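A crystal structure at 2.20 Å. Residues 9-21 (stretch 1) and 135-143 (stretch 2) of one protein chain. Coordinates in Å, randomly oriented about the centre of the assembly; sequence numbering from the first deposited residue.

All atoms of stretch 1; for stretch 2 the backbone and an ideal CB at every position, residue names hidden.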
ATOM      1  N   ASN A   9     -16.304  17.030  -2.207  1.00 84.26           N
ATOM      2  CA  ASN A   9     -16.330  15.817  -3.024  1.00 82.29           C
ATOM      3  C   ASN A   9     -14.973  15.467  -3.625  1.00 82.32           C
ATOM      4  O   ASN A   9     -14.005  16.219  -3.477  1.00 79.66           O
ATOM      5  CB  ASN A   9     -17.383  15.914  -4.137  1.00 81.86           C
ATOM      6  CG  ASN A   9     -16.850  16.572  -5.410  1.00 82.51           C
ATOM      7  OD1 ASN A   9     -15.824  17.252  -5.399  1.00 72.46           O
ATOM      8  ND2 ASN A   9     -17.558  16.369  -6.514  1.00 87.93           N
ATOM      9  N   PHE A  10     -14.923  14.326  -4.310  1.00 78.40           N
ATOM     10  CA  PHE A  10     -13.692  13.816  -4.907  1.00 69.28           C
ATOM     11  C   PHE A  10     -13.174  14.679  -6.049  1.00 68.52           C
ATOM     12  O   PHE A  10     -11.979  14.972  -6.111  1.00 71.49           O
ATOM     13  CB  PHE A  10     -13.867  12.373  -5.404  1.00 61.44           C
ATOM     14  CG  PHE A  10     -12.810  11.939  -6.398  1.00 49.58           C
ATOM     15  CD1 PHE A  10     -11.502  11.698  -5.987  1.00 45.31           C
ATOM     16  CD2 PHE A  10     -13.122  11.793  -7.743  1.00 42.47           C
ATOM     17  CE1 PHE A  10     -10.524  11.304  -6.898  1.00 42.60           C
ATOM     18  CE2 PHE A  10     -12.157  11.404  -8.660  1.00 43.67           C
ATOM     19  CZ  PHE A  10     -10.856  11.160  -8.242  1.00 46.65           C
HETATM   20  N   MSE A  11     -14.058  15.078  -6.958  1.00 58.07           N
HETATM   21  CA  MSE A  11     -13.593  15.766  -8.153  1.00 53.25           C
HETATM   22  C   MSE A  11     -12.885  17.082  -7.801  1.00 62.02           C
HETATM   23  O   MSE A  11     -12.011  17.546  -8.540  1.00 58.97           O
HETATM   24  CB  MSE A  11     -14.732  15.969  -9.141  1.00 56.19           C
HETATM   25  CG  MSE A  11     -14.282  16.015 -10.601  1.00 63.41           C
HETATM   26 SE   MSE A  11     -12.960  14.659 -11.127  0.77 65.50          SE
HETATM   27  CE  MSE A  11     -11.423  15.856 -11.406  1.00 52.69           C
ATOM     28  N   GLN A  12     -13.238  17.650  -6.648  1.00 67.69           N
ATOM     29  CA  GLN A  12     -12.661  18.907  -6.172  1.00 67.00           C
ATOM     30  C   GLN A  12     -11.346  18.691  -5.461  1.00 69.52           C
ATOM     31  O   GLN A  12     -10.399  19.471  -5.619  1.00 66.58           O
ATOM     32  CB  GLN A  12     -13.609  19.586  -5.197  1.00 66.83           C
ATOM     33  CG  GLN A  12     -14.799  20.229  -5.835  1.00 70.51           C
ATOM     34  CD  GLN A  12     -15.674  20.902  -4.808  1.00 84.75           C
ATOM     35  OE1 GLN A  12     -16.649  20.319  -4.326  1.00 91.89           O
ATOM     36  NE2 GLN A  12     -15.320  22.132  -4.449  1.00 87.61           N
ATOM     37  N   ARG A  13     -11.312  17.649  -4.636  1.00 67.57           N
ATOM     38  CA  ARG A  13     -10.079  17.240  -4.000  1.00 62.02           C
ATOM     39  C   ARG A  13      -9.062  16.942  -5.098  1.00 56.75           C
ATOM     40  O   ARG A  13      -7.897  17.283  -4.981  1.00 56.93           O
ATOM     41  CB  ARG A  13     -10.309  16.022  -3.102  1.00 61.54           C
ATOM     42  CG  ARG A  13     -11.282  16.266  -1.948  1.00 69.59           C
ATOM     43  CD  ARG A  13     -11.014  15.317  -0.766  1.00 78.57           C
ATOM     44  NE  ARG A  13     -12.246  14.759  -0.201  1.00 87.47           N
ATOM     45  CZ  ARG A  13     -12.306  14.031   0.913  1.00 88.94           C
ATOM     46  NH1 ARG A  13     -11.201  13.771   1.601  1.00 86.44           N
ATOM     47  NH2 ARG A  13     -13.476  13.564   1.339  1.00 85.49           N
ATOM     48  N   ALA A  14      -9.517  16.317  -6.176  1.00 62.05           N
ATOM     49  CA  ALA A  14      -8.661  16.086  -7.336  1.00 58.43           C
ATOM     50  C   ALA A  14      -8.130  17.397  -7.926  1.00 61.41           C
ATOM     51  O   ALA A  14      -6.932  17.515  -8.179  1.00 55.63           O
ATOM     52  CB  ALA A  14      -9.399  15.281  -8.402  1.00 50.44           C
ATOM     53  N   PHE A  15      -9.016  18.370  -8.152  1.00 58.68           N
ATOM     54  CA  PHE A  15      -8.594  19.671  -8.670  1.00 61.97           C
ATOM     55  C   PHE A  15      -7.575  20.376  -7.754  1.00 64.55           C
ATOM     56  O   PHE A  15      -6.556  20.896  -8.229  1.00 64.79           O
ATOM     57  CB  PHE A  15      -9.806  20.570  -8.963  1.00 62.35           C
ATOM     58  CG  PHE A  15      -9.442  21.978  -9.377  1.00 68.69           C
ATOM     59  CD1 PHE A  15      -8.988  22.250 -10.659  1.00 68.16           C
ATOM     60  CD2 PHE A  15      -9.561  23.035  -8.484  1.00 76.72           C
ATOM     61  CE1 PHE A  15      -8.655  23.544 -11.042  1.00 74.95           C
ATOM     62  CE2 PHE A  15      -9.226  24.339  -8.862  1.00 79.92           C
ATOM     63  CZ  PHE A  15      -8.774  24.591 -10.141  1.00 77.70           C
ATOM     64  N   GLU A  16      -7.842  20.390  -6.449  1.00 64.05           N
ATOM     65  CA  GLU A  16      -6.947  21.062  -5.508  1.00 65.72           C
ATOM     66  C   GLU A  16      -5.577  20.451  -5.588  1.00 59.34           C
ATOM     67  O   GLU A  16      -4.576  21.142  -5.738  1.00 57.94           O
ATOM     68  CB  GLU A  16      -7.445  20.920  -4.076  1.00 76.58           C
ATOM     69  CG  GLU A  16      -8.697  21.707  -3.771  1.00 87.73           C
ATOM     70  CD  GLU A  16      -9.388  21.190  -2.534  1.00 91.13           C
ATOM     71  OE1 GLU A  16     -10.525  20.694  -2.663  1.00 92.01           O
ATOM     72  OE2 GLU A  16      -8.785  21.255  -1.440  1.00 90.03           O
HETATM   73  N   MSE A  17      -5.542  19.134  -5.483  1.00 53.93           N
HETATM   74  CA  MSE A  17      -4.284  18.429  -5.470  1.00 51.56           C
HETATM   75  C   MSE A  17      -3.529  18.607  -6.781  1.00 61.54           C
HETATM   76  O   MSE A  17      -2.301  18.501  -6.812  1.00 60.87           O
HETATM   77  CB  MSE A  17      -4.512  16.949  -5.210  1.00 36.86           C
HETATM   78  CG  MSE A  17      -3.281  16.244  -4.634  1.00 47.72           C
HETATM   79 SE   MSE A  17      -2.992  14.503  -5.445  0.58 57.42          SE
HETATM   80  CE  MSE A  17      -2.409  13.585  -3.843  1.00109.80           C
ATOM     81  N   ASN A  18      -4.261  18.859  -7.861  1.00 64.85           N
ATOM     82  CA  ASN A  18      -3.634  19.009  -9.168  1.00 62.87           C
ATOM     83  C   ASN A  18      -2.655  20.177  -9.168  1.00 61.22           C
ATOM     84  O   ASN A  18      -1.684  20.203  -9.928  1.00 55.45           O
ATOM     85  CB  ASN A  18      -4.691  19.201 -10.257  1.00 63.33           C
ATOM     86  CG  ASN A  18      -4.085  19.312 -11.644  1.00 65.55           C
ATOM     87  OD1 ASN A  18      -4.157  20.365 -12.290  1.00 70.29           O
ATOM     88  ND2 ASN A  18      -3.471  18.228 -12.106  1.00 53.96           N
ATOM     89  N   ASP A  19      -2.906  21.132  -8.283  1.00 65.52           N
ATOM     90  CA  ASP A  19      -2.152  22.377  -8.277  1.00 67.43           C
ATOM     91  C   ASP A  19      -1.115  22.422  -7.164  1.00 57.55           C
ATOM     92  O   ASP A  19      -0.275  23.319  -7.139  1.00 50.54           O
ATOM     93  CB  ASP A  19      -3.104  23.570  -8.165  1.00 77.50           C
ATOM     94  CG  ASP A  19      -2.665  24.742  -9.009  1.00 92.35           C
ATOM     95  OD1 ASP A  19      -1.641  24.617  -9.712  1.00 92.06           O
ATOM     96  OD2 ASP A  19      -3.343  25.789  -8.977  1.00103.24           O
ATOM     97  N   LYS A  20      -1.171  21.446  -6.257  1.00 50.99           N
ATOM     98  CA  LYS A  20      -0.255  21.383  -5.120  1.00 52.04           C
ATOM     99  C   LYS A  20       1.145  20.957  -5.548  1.00 52.79           C
ATOM    100  O   LYS A  20       1.346  20.454  -6.652  1.00 54.22           O
ATOM    101  CB  LYS A  20      -0.787  20.425  -4.053  1.00 53.90           C
ATOM    102  CG  LYS A  20      -1.830  21.024  -3.124  1.00 56.22           C
ATOM    103  CD  LYS A  20      -2.728  19.936  -2.535  1.00 63.37           C
ATOM    104  CE  LYS A  20      -3.796  20.532  -1.627  1.00 65.48           C
ATOM    105  NZ  LYS A  20      -3.185  21.170  -0.424  1.00 65.81           N
ATOM    106  N   VAL A  21       2.114  21.163  -4.667  1.00 57.13           N
ATOM    107  CA  VAL A  21       3.480  20.728  -4.941  1.00 52.49           C
ATOM    108  C   VAL A  21       3.987  19.707  -3.924  1.00 45.85           C
ATOM    109  O   VAL A  21       3.357  19.448  -2.898  1.00 38.39           O
ATOM    110  CB  VAL A  21       4.458  21.901  -4.991  1.00 51.21           C
ATOM    111  CG1 VAL A  21       4.071  22.854  -6.095  1.00 56.09           C
ATOM    112  CG2 VAL A  21       4.497  22.609  -3.653  1.00 51.01           C
ATOM    113  N   UNK A 135       0.540   6.171  -0.605  1.00 33.14           N
ATOM    114  CA  UNK A 135      -0.247   6.388   0.605  1.00 44.34           C
ATOM    115  C   UNK A 135      -0.463   7.875   0.905  1.00 47.26           C
ATOM    116  O   UNK A 135      -1.518   8.256   1.398  1.00 44.94           O
ATOM    117  CB  UNK A 135       0.440   5.716   1.796  1.00 44.34           C
ATOM    118  N   UNK A 136       0.523   8.715   0.588  1.00 52.15           N
ATOM    119  CA  UNK A 136       0.385  10.165   0.788  1.00 55.06           C
ATOM    120  C   UNK A 136      -0.549  10.851  -0.216  1.00 58.21           C
ATOM    121  O   UNK A 136      -1.226  11.826   0.116  1.00 68.48           O
ATOM    122  CB  UNK A 136       1.766  10.820   0.709  1.00 55.06           C
ATOM    123  N   UNK A 137      -0.569  10.348  -1.445  1.00 44.82           N
ATOM    124  CA  UNK A 137      -1.501  10.813  -2.461  1.00 39.62           C
ATOM    125  C   UNK A 137      -2.960  10.454  -2.092  1.00 54.88           C
ATOM    126  O   UNK A 137      -3.867  11.283  -2.217  1.00 48.49           O
ATOM    127  CB  UNK A 137      -1.132  10.211  -3.818  1.00 39.62           C
ATOM    128  N   UNK A 138      -3.178   9.223  -1.633  1.00 47.77           N
ATOM    129  CA  UNK A 138      -4.511   8.759  -1.271  1.00 59.82           C
ATOM    130  C   UNK A 138      -5.099   9.521  -0.085  1.00 61.12           C
ATOM    131  O   UNK A 138      -6.302   9.499   0.126  1.00 63.22           O
ATOM    132  CB  UNK A 138      -4.468   7.263  -0.951  1.00 59.82           C
ATOM    133  N   UNK A 139      -4.258  10.189   0.695  1.00 53.71           N
ATOM    134  CA  UNK A 139      -4.758  10.951   1.830  1.00 57.21           C
ATOM    135  C   UNK A 139      -5.401  12.244   1.381  1.00 58.66           C
ATOM    136  O   UNK A 139      -6.402  12.670   1.949  1.00 60.86           O
ATOM    137  CB  UNK A 139      -3.628  11.244   2.819  1.00 57.21           C
ATOM    138  N   UNK A 140      -4.803  12.875   0.374  1.00 64.47           N
ATOM    139  CA  UNK A 140      -5.295  14.149  -0.148  1.00 65.96           C
ATOM    140  C   UNK A 140      -6.640  13.967  -0.850  1.00 70.19           C
ATOM    141  O   UNK A 140      -7.536  14.805  -0.733  1.00 75.70           O
ATOM    142  CB  UNK A 140      -4.275  14.760  -1.111  1.00 65.96           C
ATOM    143  N   UNK A 141      -6.765  12.858  -1.576  1.00 60.27           N
ATOM    144  CA  UNK A 141      -7.945  12.568  -2.367  1.00 64.45           C
ATOM    145  C   UNK A 141      -9.086  11.965  -1.546  1.00 73.27           C
ATOM    146  O   UNK A 141     -10.238  12.019  -1.975  1.00 71.14           O
ATOM    147  CB  UNK A 141      -7.573  11.618  -3.507  1.00 64.45           C
ATOM    148  N   UNK A 142      -8.781  11.400  -0.378  1.00 72.79           N
ATOM    149  CA  UNK A 142      -9.797  10.680   0.387  1.00 68.22           C
ATOM    150  C   UNK A 142      -9.715  10.827   1.906  1.00 74.26           C
ATOM    151  O   UNK A 142     -10.198   9.962   2.634  1.00 73.65           O
ATOM    152  CB  UNK A 142      -9.712   9.193   0.038  1.00 68.22           C
ATOM    153  N   UNK A 143      -9.121  11.917   2.382  1.00 79.59           N
ATOM    154  CA  UNK A 143      -9.006  12.152   3.808  1.00 80.34           C
ATOM    155  C   UNK A 143      -8.634  10.898   4.579  1.00 82.27           C
ATOM    156  O   UNK A 143      -7.869  10.053   4.106  1.00 79.09           O
ATOM    157  CB  UNK A 143     -10.320  12.719   4.349  1.00 80.34           C
TER

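Two helices meet here, their axes 8.8 Å apart at closest approach and their N-to-C directions 128° apart. Stretch 1 offers a surface built from Phe-10, Arg-13, Ala-14 and the selenomethionine Met-17, with the amine of Lys-20 beyond.

Position 135 has helical angles, and nothing of stretch 1 lies within 5.5 Å of its ideal CB. Stretch 1 sets no demand, so almost any helix-tolerant residue would do. It is Lys-135, which makes no contact across the pair.

At position 136 CA-to-CB points sideways, and again the ideal CB finds no neighbour in stretch 1. Many residues would serve. The deposited one is Asp-136, whose side-chain end leads away from stretch 1.

Position 137 is more constrained. Its CB points sideways, but the ideal CB lies 3.6 Å from Met-17 CE, an apolar methyl. A compact apolar residue such as alanine, valine or isoleucine would fit. It is Val-137, whose CG2 packs 3.5 Å from Met-17 CE; the same methyl also rests 3.2 Å from the backbone atom Val-137 O.

Positions 138 and 139 both direct CA-to-CB away from stretch 1, which leaves their choice open as far as this contact is concerned. They are Tyr-138 and Glu-139, and neither touches stretch 1.

At position 140 the ideal CB is 3.5 Å from Met-17 CE, so the start of the side chain should be aliphatic. Farther out lies the positive charge of Lys-20, which would favour an acid, although glutamine or another long polar residue could also follow this path. The residue is Glu-140. Its CB packs 3.5 Å from Met-17 CE, and its OE2 comes within 4.1 Å of Lys-20 NZ, near enough for electrostatic attraction but beyond a salt bridge.

Position 141 faces the hollow of stretch 1. Its CA is 5.4 Å from Arg-13 CA, and its ideal CB is 4.5 Å from Phe-10 CE1. The CB points sideways, so a side chain must bend to fill the space, and a flexible apolar one, leucine or methionine, suits best. It is Leu-141, with chi1 m and chi2 t, a knob among Phe-10, Arg-13, Ala-14 and Met-17. Its CD1 lies 4.1 Å from Phe-10 CE1, at the ring edge, while its CD2 lies 4.2 Å from Met-17 SE and 3.8 Å from Ala-14 CA.

At position 142 CA-to-CB points away, so only a long side chain could return to the Phe-10 ring; an aromatic or methionine could do so. Phe-142 does, its CE1 3.8 Å from Phe-10 CD1. The two ring planes are 3° from parallel but slid apart, with centroids 5.6 Å from each other, so they barely overlap.

Position 143 has phi of 42°, which favours glycine, and an ideal CB would sit only 3.1 Å from Arg-13 NH1, a tight fit. Gly-143 answers both conditions. Its N is 2.9 Å from Arg-13 NH1, but both are donors, so this is no hydrogen bond.

Stretch 2, residues 135-143: KDVYEELFG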
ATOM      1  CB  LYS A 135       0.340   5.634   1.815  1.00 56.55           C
ATOM      2  CG  LYS A 135       1.565   6.267   2.466  1.00 75.74           C
ATOM      3  CD  LYS A 135       2.093   5.416   3.639  1.00 85.51           C
ATOM      4  CE  LYS A 135       2.635   4.056   3.174  1.00 88.85           C
ATOM      5  NZ  LYS A 135       3.224   3.234   4.284  1.00 86.85           N
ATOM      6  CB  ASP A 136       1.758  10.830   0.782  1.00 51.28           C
ATOM      7  CG  ASP A 136       2.689  10.207   1.784  1.00 50.22           C
ATOM      8  OD1 ASP A 136       2.345  10.213   2.985  1.00 56.30           O
ATOM      9  OD2 ASP A 136       3.746   9.684   1.372  1.00 47.85           O
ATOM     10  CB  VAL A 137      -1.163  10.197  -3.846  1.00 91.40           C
ATOM     11  CG1 VAL A 137      -2.431   9.954  -4.670  1.00 93.67           C
ATOM     12  CG2 VAL A 137      -0.172  11.064  -4.602  1.00 89.98           C
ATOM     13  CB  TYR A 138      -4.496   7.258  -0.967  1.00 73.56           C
ATOM     14  CG  TYR A 138      -5.865   6.609  -0.984  1.00 92.65           C
ATOM     15  CD1 TYR A 138      -6.456   6.225  -2.182  1.00101.43           C
ATOM     16  CD2 TYR A 138      -6.566   6.375   0.197  1.00101.02           C
ATOM     17  CE1 TYR A 138      -7.714   5.626  -2.208  1.00107.32           C
ATOM     18  CE2 TYR A 138      -7.826   5.779   0.182  1.00104.99           C
ATOM     19  CZ  TYR A 138      -8.395   5.406  -1.025  1.00107.34           C
ATOM     20  OH  TYR A 138      -9.641   4.815  -1.059  1.00105.06           O
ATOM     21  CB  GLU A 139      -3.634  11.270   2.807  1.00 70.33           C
ATOM     22  CG  GLU A 139      -3.125  10.086   3.609  1.00 80.95           C
ATOM     23  CD  GLU A 139      -2.228  10.532   4.740  1.00 92.79           C
ATOM     24  OE1 GLU A 139      -1.004  10.283   4.666  1.00 93.59           O
ATOM     25  OE2 GLU A 139      -2.750  11.164   5.685  1.00 99.29           O
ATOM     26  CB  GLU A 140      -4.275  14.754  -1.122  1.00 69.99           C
ATOM     27  CG  GLU A 140      -3.979  16.234  -0.887  1.00 73.34           C
ATOM     28  CD  GLU A 140      -3.539  16.514   0.541  1.00 75.85           C
ATOM     29  OE1 GLU A 140      -2.666  15.779   1.062  1.00 63.86           O
ATOM     30  OE2 GLU A 140      -4.074  17.470   1.142  1.00 85.98           O
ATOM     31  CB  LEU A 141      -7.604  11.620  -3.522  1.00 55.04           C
ATOM     32  CG  LEU A 141      -6.646  12.032  -4.641  1.00 51.12           C
ATOM     33  CD1 LEU A 141      -6.647  10.942  -5.687  1.00 46.59           C
ATOM     34  CD2 LEU A 141      -7.001  13.371  -5.278  1.00 42.52           C
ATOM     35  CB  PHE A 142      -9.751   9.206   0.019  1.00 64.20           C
ATOM     36  CG  PHE A 142      -9.864   8.953  -1.453  1.00 68.58           C
ATOM     37  CD1 PHE A 142     -11.082   9.068  -2.094  1.00 68.80           C
ATOM     38  CD2 PHE A 142      -8.754   8.602  -2.199  1.00 68.13           C
ATOM     39  CE1 PHE A 142     -11.183   8.842  -3.451  1.00 70.35           C
ATOM     40  CE2 PHE A 142      -8.855   8.364  -3.561  1.00 64.78           C
ATOM     41  CZ  PHE A 142     -10.065   8.486  -4.184  1.00 65.82           C
TER
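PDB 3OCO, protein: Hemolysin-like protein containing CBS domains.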